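Local coordinates for trafficking protein B (Neisseria gonorrhoeae, PDB 2H1C) that is the toxin of a type II toxin-antitoxin pair, a PIN-domain protein and probable magnesium-dependent ribonuclease that joins FitA in a promoter-binding complex and slows bacterial trafficking across epithelial cells, at residues E31-S36 / P69-R74; K98-A103 / F127-A132. All coordinates share one frame; numbering follows the deposited sequence.

Interaction 1. Residues E31-S36 / P69-R74; sequences EDVYLS and PLFAGR. With MG (magnesium ion), chain H.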
ATOM      1  N   GLU A  31     -10.987  -4.131 -21.302  1.00 14.18           N
ATOM      2  CA  GLU A  31     -11.886  -4.391 -20.185  1.00 16.27           C
ATOM      3  C   GLU A  31     -11.390  -5.468 -19.225  1.00 15.05           C
ATOM      4  O   GLU A  31     -11.853  -5.554 -18.086  1.00 15.11           O
ATOM      5  CB  GLU A  31     -13.266  -4.798 -20.711  1.00 21.05           C
ATOM      6  CG  GLU A  31     -14.021  -3.722 -21.485  1.00 29.06           C
ATOM      7  CD  GLU A  31     -13.326  -3.263 -22.766  1.00 35.71           C
ATOM      8  OE1 GLU A  31     -12.712  -4.100 -23.473  1.00 30.07           O
ATOM      9  OE2 GLU A  31     -13.418  -2.049 -23.075  1.00 40.01           O
ATOM     10  N   ASP A  32     -10.475  -6.305 -19.705  1.00 14.28           N
ATOM     11  CA  ASP A  32      -9.927  -7.404 -18.921  1.00 12.27           C
ATOM     12  C   ASP A  32      -8.590  -7.040 -18.272  1.00 10.32           C
ATOM     13  O   ASP A  32      -7.916  -7.907 -17.714  1.00 14.44           O
ATOM     14  CB  ASP A  32      -9.719  -8.643 -19.817  1.00 17.46           C
ATOM     15  CG  ASP A  32     -11.019  -9.157 -20.439  1.00 21.10           C
ATOM     16  OD1 ASP A  32     -12.104  -8.606 -20.146  1.00 19.16           O
ATOM     17  OD2 ASP A  32     -10.946 -10.124 -21.233  1.00 21.84           O
ATOM     18  N   VAL A  33      -8.206  -5.765 -18.355  1.00 10.20           N
ATOM     19  CA  VAL A  33      -6.935  -5.333 -17.781  1.00  8.50           C
ATOM     20  C   VAL A  33      -7.162  -4.376 -16.619  1.00  8.28           C
ATOM     21  O   VAL A  33      -7.891  -3.392 -16.748  1.00 11.02           O
ATOM     22  CB  VAL A  33      -6.055  -4.665 -18.851  1.00  8.05           C
ATOM     23  CG1 VAL A  33      -4.682  -4.354 -18.273  1.00 12.14           C
ATOM     24  CG2 VAL A  33      -5.913  -5.597 -20.058  1.00 11.76           C
ATOM     25  N   TYR A  34      -6.530  -4.670 -15.484  1.00  8.82           N
ATOM     26  CA  TYR A  34      -6.674  -3.865 -14.264  1.00  9.68           C
ATOM     27  C   TYR A  34      -5.358  -3.256 -13.757  1.00  8.20           C
ATOM     28  O   TYR A  34      -4.259  -3.688 -14.134  1.00  9.25           O
ATOM     29  CB  TYR A  34      -7.235  -4.741 -13.137  1.00  8.54           C
ATOM     30  CG  TYR A  34      -8.618  -5.286 -13.402  1.00  9.74           C
ATOM     31  CD1 TYR A  34      -8.821  -6.322 -14.323  1.00 12.83           C
ATOM     32  CD2 TYR A  34      -9.730  -4.712 -12.791  1.00  8.15           C
ATOM     33  CE1 TYR A  34     -10.100  -6.768 -14.634  1.00 13.78           C
ATOM     34  CE2 TYR A  34     -11.031  -5.146 -13.096  1.00 13.19           C
ATOM     35  CZ  TYR A  34     -11.204  -6.172 -14.021  1.00 16.90           C
ATOM     36  OH  TYR A  34     -12.480  -6.579 -14.360  1.00 17.90           O
ATOM     37  N   LEU A  35      -5.482  -2.249 -12.891  1.00  9.30           N
ATOM     38  CA  LEU A  35      -4.323  -1.620 -12.262  1.00 10.20           C
ATOM     39  C   LEU A  35      -4.598  -1.561 -10.760  1.00 10.72           C
ATOM     40  O   LEU A  35      -5.740  -1.334 -10.347  1.00 10.94           O
ATOM     41  CB  LEU A  35      -4.121  -0.183 -12.760  1.00  9.18           C
ATOM     42  CG  LEU A  35      -3.696   0.089 -14.200  1.00 13.68           C
ATOM     43  CD1 LEU A  35      -3.611   1.603 -14.419  1.00 17.23           C
ATOM     44  CD2 LEU A  35      -2.339  -0.551 -14.469  1.00 17.12           C
ATOM     45  N   SER A  36      -3.571  -1.783  -9.951  1.00  9.85           N
ATOM     46  CA  SER A  36      -3.729  -1.657  -8.505  1.00 10.62           C
ATOM     47  C   SER A  36      -3.559  -0.181  -8.202  1.00  9.30           C
ATOM     48  O   SER A  36      -2.782   0.506  -8.876  1.00  8.78           O
ATOM     49  CB  SER A  36      -2.635  -2.422  -7.760  1.00 13.72           C
ATOM     50  OG  SER A  36      -2.483  -1.900  -6.439  1.00 13.82           O
ATOM     51  N   PRO A  69      -7.916   7.124 -17.750  1.00 11.79           N
ATOM     52  CA  PRO A  69      -9.319   6.919 -18.121  1.00 13.20           C
ATOM     53  C   PRO A  69      -9.531   5.547 -18.776  1.00 11.40           C
ATOM     54  O   PRO A  69     -10.634   5.021 -18.760  1.00 11.93           O
ATOM     55  CB  PRO A  69      -9.587   8.067 -19.083  1.00 12.72           C
ATOM     56  CG  PRO A  69      -8.720   9.160 -18.532  1.00 14.75           C
ATOM     57  CD  PRO A  69      -7.427   8.411 -18.271  1.00 13.63           C
ATOM     58  N   LEU A  70      -8.476   4.987 -19.367  1.00 13.58           N
ATOM     59  CA  LEU A  70      -8.571   3.666 -19.993  1.00 12.23           C
ATOM     60  C   LEU A  70      -8.867   2.624 -18.918  1.00 14.30           C
ATOM     61  O   LEU A  70      -9.335   1.521 -19.220  1.00 14.91           O
ATOM     62  CB  LEU A  70      -7.255   3.281 -20.673  1.00 13.65           C
ATOM     63  CG  LEU A  70      -6.773   4.148 -21.833  1.00 15.51           C
ATOM     64  CD1 LEU A  70      -5.354   3.740 -22.208  1.00 16.15           C
ATOM     65  CD2 LEU A  70      -7.720   4.001 -23.002  1.00 15.38           C
ATOM     66  N   PHE A  71      -8.592   2.974 -17.663  1.00 11.60           N
ATOM     67  CA  PHE A  71      -8.809   2.045 -16.559  1.00 10.99           C
ATOM     68  C   PHE A  71      -9.921   2.448 -15.597  1.00 12.51           C
ATOM     69  O   PHE A  71      -9.999   1.941 -14.478  1.00 13.65           O
ATOM     70  CB  PHE A  71      -7.492   1.834 -15.805  1.00 10.02           C
ATOM     71  CG  PHE A  71      -6.406   1.250 -16.661  1.00 10.16           C
ATOM     72  CD1 PHE A  71      -5.533   2.073 -17.365  1.00 11.63           C
ATOM     73  CD2 PHE A  71      -6.295  -0.129 -16.813  1.00 12.61           C
ATOM     74  CE1 PHE A  71      -4.558   1.528 -18.219  1.00 13.73           C
ATOM     75  CE2 PHE A  71      -5.331  -0.678 -17.662  1.00 10.35           C
ATOM     76  CZ  PHE A  71      -4.465   0.146 -18.365  1.00 10.41           C
ATOM     77  N   ALA A  72     -10.797   3.338 -16.047  1.00 15.96           N
ATOM     78  CA  ALA A  72     -11.919   3.788 -15.228  1.00 15.15           C
ATOM     79  C   ALA A  72     -12.711   2.576 -14.729  1.00 14.94           C
ATOM     80  O   ALA A  72     -13.097   1.697 -15.507  1.00 13.26           O
ATOM     81  CB  ALA A  72     -12.823   4.717 -16.049  1.00 16.07           C
ATOM     82  N   GLY A  73     -12.934   2.519 -13.421  1.00 12.29           N
ATOM     83  CA  GLY A  73     -13.676   1.414 -12.860  1.00 13.24           C
ATOM     84  C   GLY A  73     -12.841   0.165 -12.664  1.00 12.60           C
ATOM     85  O   GLY A  73     -13.358  -0.830 -12.161  1.00 14.14           O
ATOM     86  N   ARG A  74     -11.565   0.208 -13.048  1.00 10.56           N
ATOM     87  CA  ARG A  74     -10.693  -0.964 -12.899  1.00 10.67           C
ATOM     88  C   ARG A  74      -9.358  -0.668 -12.186  1.00 11.97           C
ATOM     89  O   ARG A  74      -8.325  -1.322 -12.440  1.00 10.01           O
ATOM     90  CB  ARG A  74     -10.435  -1.618 -14.270  1.00 10.93           C
ATOM     91  CG  ARG A  74     -11.734  -1.941 -15.051  1.00 16.46           C
ATOM     92  CD  ARG A  74     -11.509  -2.907 -16.232  1.00 16.34           C
ATOM     93  NE  ARG A  74     -10.373  -2.491 -17.038  1.00 14.42           N
ATOM     94  CZ  ARG A  74     -10.373  -1.444 -17.847  1.00 17.81           C
ATOM     95  NH1 ARG A  74     -11.463  -0.706 -17.987  1.00 18.79           N
ATOM     96  NH2 ARG A  74      -9.254  -1.093 -18.461  1.00 15.44           N
TER
HETATM   97 MG    MG H 205      -4.330  -2.673  -4.789  1.00 20.98          MG
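This is a strand-to-loop contact in the parallel sheet of the PIN domain, where the turn after helix 53-67 swings in to lie beside strand 33-36. Leu-35 N donates to Arg-74 O at 3.0 Å, nearly straight at 173°, and so starts the parallel pairing that leads into strand 75-76. The approach is a type II turn from Phe-71 to Arg-74; Gly-73 suits it because its positive phi would jam a side chain against the carbonyl O of Ala-72.

Arg-74 does most of the polar work. A bend at chi3 (-48°) sets its guanidinium between the strand edge and the turn, where Arg-74 NE donates to Val-33 O at 2.7 Å; the oxygen lies near the guanidinium plane, while the nitrogen sits above the carbonyl plane. Arg-74 NH2 adds a weak bond to Val-33 O and a firmer one, 2.7 Å, to Leu-70 O, on a lone pair in the carbonyl plane. One cation thus ties two backbone carbonyls together and fixes the group's rotation. Its aliphatic part serves differently: Arg-74 CD lies over one face of the Tyr-34 ring, 4.1 Å from the centroid, a CH-pi contact set off toward the rim.

Apolar packing fills the other side. Leu-35 CD1 sits over a face of Phe-71, 3.5 Å from Phe-71 CD1, and Val-33 CG1 meets the ring edge at Phe-71 CE2, 3.8 Å away. At the strand's end Ser-36 OG binds magnesium at 2.6 Å and caps Ile-38 N.

Strand 33-36 lies between strands 75-76 and 2-4: Tyr-34 pairs by backbone with Ile-2 and Leu-4, Leu-35 with Leu-76, and Phe-71 also packs on an apolar side chain of the bound peptide, another chain.

Interaction 2. Residues K98-A103 / F127-A132; sequences KEIAAA and FAADVA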
ATOM      1  N   LYS A  98      11.299 -17.903   1.207  1.00 30.45           N
ATOM      2  CA  LYS A  98      11.047 -17.199  -0.049  1.00 33.71           C
ATOM      3  C   LYS A  98      11.090 -15.701   0.224  1.00 34.38           C
ATOM      4  O   LYS A  98      10.825 -15.258   1.340  1.00 34.37           O
ATOM      5  CB  LYS A  98       9.677 -17.585  -0.618  1.00 38.09           C
ATOM      6  CG  LYS A  98       9.451 -19.085  -0.764  1.00 41.53           C
ATOM      7  CD  LYS A  98       8.063 -19.400  -1.323  1.00 47.44           C
ATOM      8  CE  LYS A  98       7.712 -20.883  -1.168  1.00 49.20           C
ATOM      9  NZ  LYS A  98       8.725 -21.797  -1.779  1.00 50.75           N
ATOM     10  N   GLU A  99      11.404 -14.920  -0.801  1.00 35.67           N
ATOM     11  CA  GLU A  99      11.500 -13.476  -0.645  1.00 35.92           C
ATOM     12  C   GLU A  99      10.425 -12.685  -1.389  1.00 34.65           C
ATOM     13  O   GLU A  99      10.246 -12.842  -2.601  1.00 34.86           O
ATOM     14  CB  GLU A  99      12.890 -13.014  -1.093  1.00 42.84           C
ATOM     15  CG  GLU A  99      13.285 -13.530  -2.468  1.00 49.90           C
ATOM     16  CD  GLU A  99      14.791 -13.560  -2.665  1.00 55.98           C
ATOM     17  OE1 GLU A  99      15.473 -14.294  -1.914  1.00 57.56           O
ATOM     18  OE2 GLU A  99      15.292 -12.852  -3.568  1.00 58.60           O
ATOM     19  N   ILE A 100       9.706 -11.850  -0.642  1.00 29.85           N
ATOM     20  CA  ILE A 100       8.658 -10.992  -1.192  1.00 27.59           C
ATOM     21  C   ILE A 100       8.699  -9.650  -0.453  1.00 27.26           C
ATOM     22  O   ILE A 100       8.477  -9.592   0.758  1.00 30.57           O
ATOM     23  CB  ILE A 100       7.239 -11.595  -1.004  1.00 24.54           C
ATOM     24  CG1 ILE A 100       7.168 -12.985  -1.631  1.00 25.49           C
ATOM     25  CG2 ILE A 100       6.194 -10.682  -1.641  1.00 23.22           C
ATOM     26  CD1 ILE A 100       5.826 -13.664  -1.483  1.00 25.55           C
ATOM     27  N   ALA A 101       8.983  -8.582  -1.187  1.00 27.45           N
ATOM     28  CA  ALA A 101       9.039  -7.242  -0.615  1.00 27.43           C
ATOM     29  C   ALA A 101       7.616  -6.725  -0.424  1.00 26.29           C
ATOM     30  O   ALA A 101       6.682  -7.219  -1.064  1.00 24.98           O
ATOM     31  CB  ALA A 101       9.816  -6.312  -1.544  1.00 30.78           C
ATOM     32  N   ALA A 102       7.445  -5.737   0.451  1.00 22.31           N
ATOM     33  CA  ALA A 102       6.113  -5.181   0.716  1.00 24.25           C
ATOM     34  C   ALA A 102       5.379  -4.742  -0.558  1.00 23.27           C
ATOM     35  O   ALA A 102       4.233  -5.137  -0.789  1.00 22.57           O
ATOM     36  CB  ALA A 102       6.222  -3.997   1.691  1.00 21.81           C
ATOM     37  N   ALA A 103       6.046  -3.919  -1.365  1.00 22.03           N
ATOM     38  CA  ALA A 103       5.485  -3.400  -2.613  1.00 23.87           C
ATOM     39  C   ALA A 103       4.951  -4.504  -3.519  1.00 21.60           C
ATOM     40  O   ALA A 103       3.825  -4.415  -4.021  1.00 20.35           O
ATOM     41  CB  ALA A 103       6.540  -2.589  -3.366  1.00 23.20           C
ATOM     42  N   PHE A 127       5.985 -15.584  -7.836  1.00 30.69           N
ATOM     43  CA  PHE A 127       5.981 -17.036  -7.845  1.00 32.53           C
ATOM     44  C   PHE A 127       5.885 -17.502  -6.395  1.00 32.46           C
ATOM     45  O   PHE A 127       5.144 -18.432  -6.077  1.00 33.70           O
ATOM     46  CB  PHE A 127       7.257 -17.566  -8.494  1.00 34.10           C
ATOM     47  CG  PHE A 127       7.172 -17.672  -9.987  1.00 37.55           C
ATOM     48  CD1 PHE A 127       6.108 -18.342 -10.582  1.00 40.02           C
ATOM     49  CD2 PHE A 127       8.171 -17.147 -10.799  1.00 38.70           C
ATOM     50  CE1 PHE A 127       6.040 -18.490 -11.961  1.00 40.18           C
ATOM     51  CE2 PHE A 127       8.113 -17.291 -12.183  1.00 39.49           C
ATOM     52  CZ  PHE A 127       7.045 -17.964 -12.762  1.00 39.37           C
ATOM     53  N   ALA A 128       6.620 -16.828  -5.515  1.00 31.65           N
ATOM     54  CA  ALA A 128       6.619 -17.161  -4.095  1.00 31.28           C
ATOM     55  C   ALA A 128       5.271 -16.848  -3.442  1.00 30.73           C
ATOM     56  O   ALA A 128       4.911 -17.436  -2.419  1.00 29.81           O
ATOM     57  CB  ALA A 128       7.739 -16.409  -3.386  1.00 31.09           C
ATOM     58  N   ALA A 129       4.525 -15.924  -4.038  1.00 29.55           N
ATOM     59  CA  ALA A 129       3.211 -15.550  -3.520  1.00 30.48           C
ATOM     60  C   ALA A 129       2.161 -16.541  -4.022  1.00 31.12           C
ATOM     61  O   ALA A 129       0.989 -16.458  -3.654  1.00 31.25           O
ATOM     62  CB  ALA A 129       2.853 -14.133  -3.968  1.00 28.43           C
ATOM     63  N   ASP A 130       2.583 -17.484  -4.861  1.00 32.51           N
ATOM     64  CA  ASP A 130       1.661 -18.472  -5.410  1.00 32.34           C
ATOM     65  C   ASP A 130       0.538 -17.803  -6.201  1.00 30.62           C
ATOM     66  O   ASP A 130      -0.630 -18.196  -6.109  1.00 32.16           O
ATOM     67  CB  ASP A 130       1.061 -19.327  -4.284  1.00 40.00           C
ATOM     68  CG  ASP A 130       2.010 -20.418  -3.805  1.00 45.23           C
ATOM     69  OD1 ASP A 130       2.285 -21.354  -4.592  1.00 47.53           O
ATOM     70  OD2 ASP A 130       2.478 -20.339  -2.643  1.00 48.30           O
ATOM     71  N   VAL A 131       0.889 -16.773  -6.966  1.00 24.75           N
ATOM     72  CA  VAL A 131      -0.097 -16.075  -7.785  1.00 23.76           C
ATOM     73  C   VAL A 131       0.323 -16.252  -9.240  1.00 20.37           C
ATOM     74  O   VAL A 131       1.514 -16.298  -9.537  1.00 19.41           O
ATOM     75  CB  VAL A 131      -0.163 -14.560  -7.440  1.00 23.30           C
ATOM     76  CG1 VAL A 131      -1.125 -13.852  -8.368  1.00 27.25           C
ATOM     77  CG2 VAL A 131      -0.621 -14.380  -6.000  1.00 26.44           C
ATOM     78  N   ALA A 132      -0.647 -16.376 -10.140  1.00 18.12           N
ATOM     79  CA  ALA A 132      -0.329 -16.552 -11.558  1.00 19.28           C
ATOM     80  C   ALA A 132       0.422 -15.329 -12.078  1.00 19.60           C
ATOM     81  O   ALA A 132       0.122 -14.191 -11.699  1.00 17.14           O
ATOM     82  CB  ALA A 132      -1.597 -16.754 -12.354  1.00 19.95           C
TER
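Phe-127 O is the best-held polar atom within the two segments, gripped there by one bond, from Asp-130 N at 3.0 Å. That bond is one of the two that run back into the last turn of helix 124-128 in a Schellman motif, with Asp-130 at positive phi (60°). Ala-129 O just before it is bound by Lys-112 NZ of helix 102-114.

Between the segments the meeting is purely apolar. Ala-128 CB points toward 98-103 and rests against the flank of the Lys-98 chain, 3.6 Å from both Lys-98 CB and Lys-98 CD. Ile-100 comes in through its longer branch, with CG1 anti to the carbonyl carbon (chi1 -57°) and an extended chi2. Ile-100 CD1 reaches Ala-129 N at 3.7 Å and Ala-129 CB at 3.9 Å. Alanine suits position 128, since a bare methyl lets the two backbones come close, while Ala-129 gives a small apolar surface for the Ile-100 tip. The contact buries Glu-99 O, which has no partner in the model.

Ile-89 and Ala-93 of helix 80-94 complete the apolar cluster, a helix end packed on the lead-in to helix 102-114, which carries the predicted magnesium ligand Asp-104 of the PIN-domain site.

How the interactions relate
The two contacts lie on opposite sides of the chain's centre, about 23 Å between their centres, and hold different elements of the same PIN domain. Both mix buried and exposed residues. Interaction 1 works on the sheet: it adds an edge strand through backbone pairing, an arginine that bonds carbonyls, and aliphatic groups on aromatic faces. Interaction 2 joins a helix end to a loop chiefly through methyl and methylene groups, some of them against backbone; its segments' hydrogen bonds go to their own helix end, to helix 102-114 or to strand 117-119, and none joins the two segments. Interaction 1 includes a magnesium-bound serine, whereas interaction 2 lies next to a predicted metal ligand; their nearest atoms are about 7 Å apart.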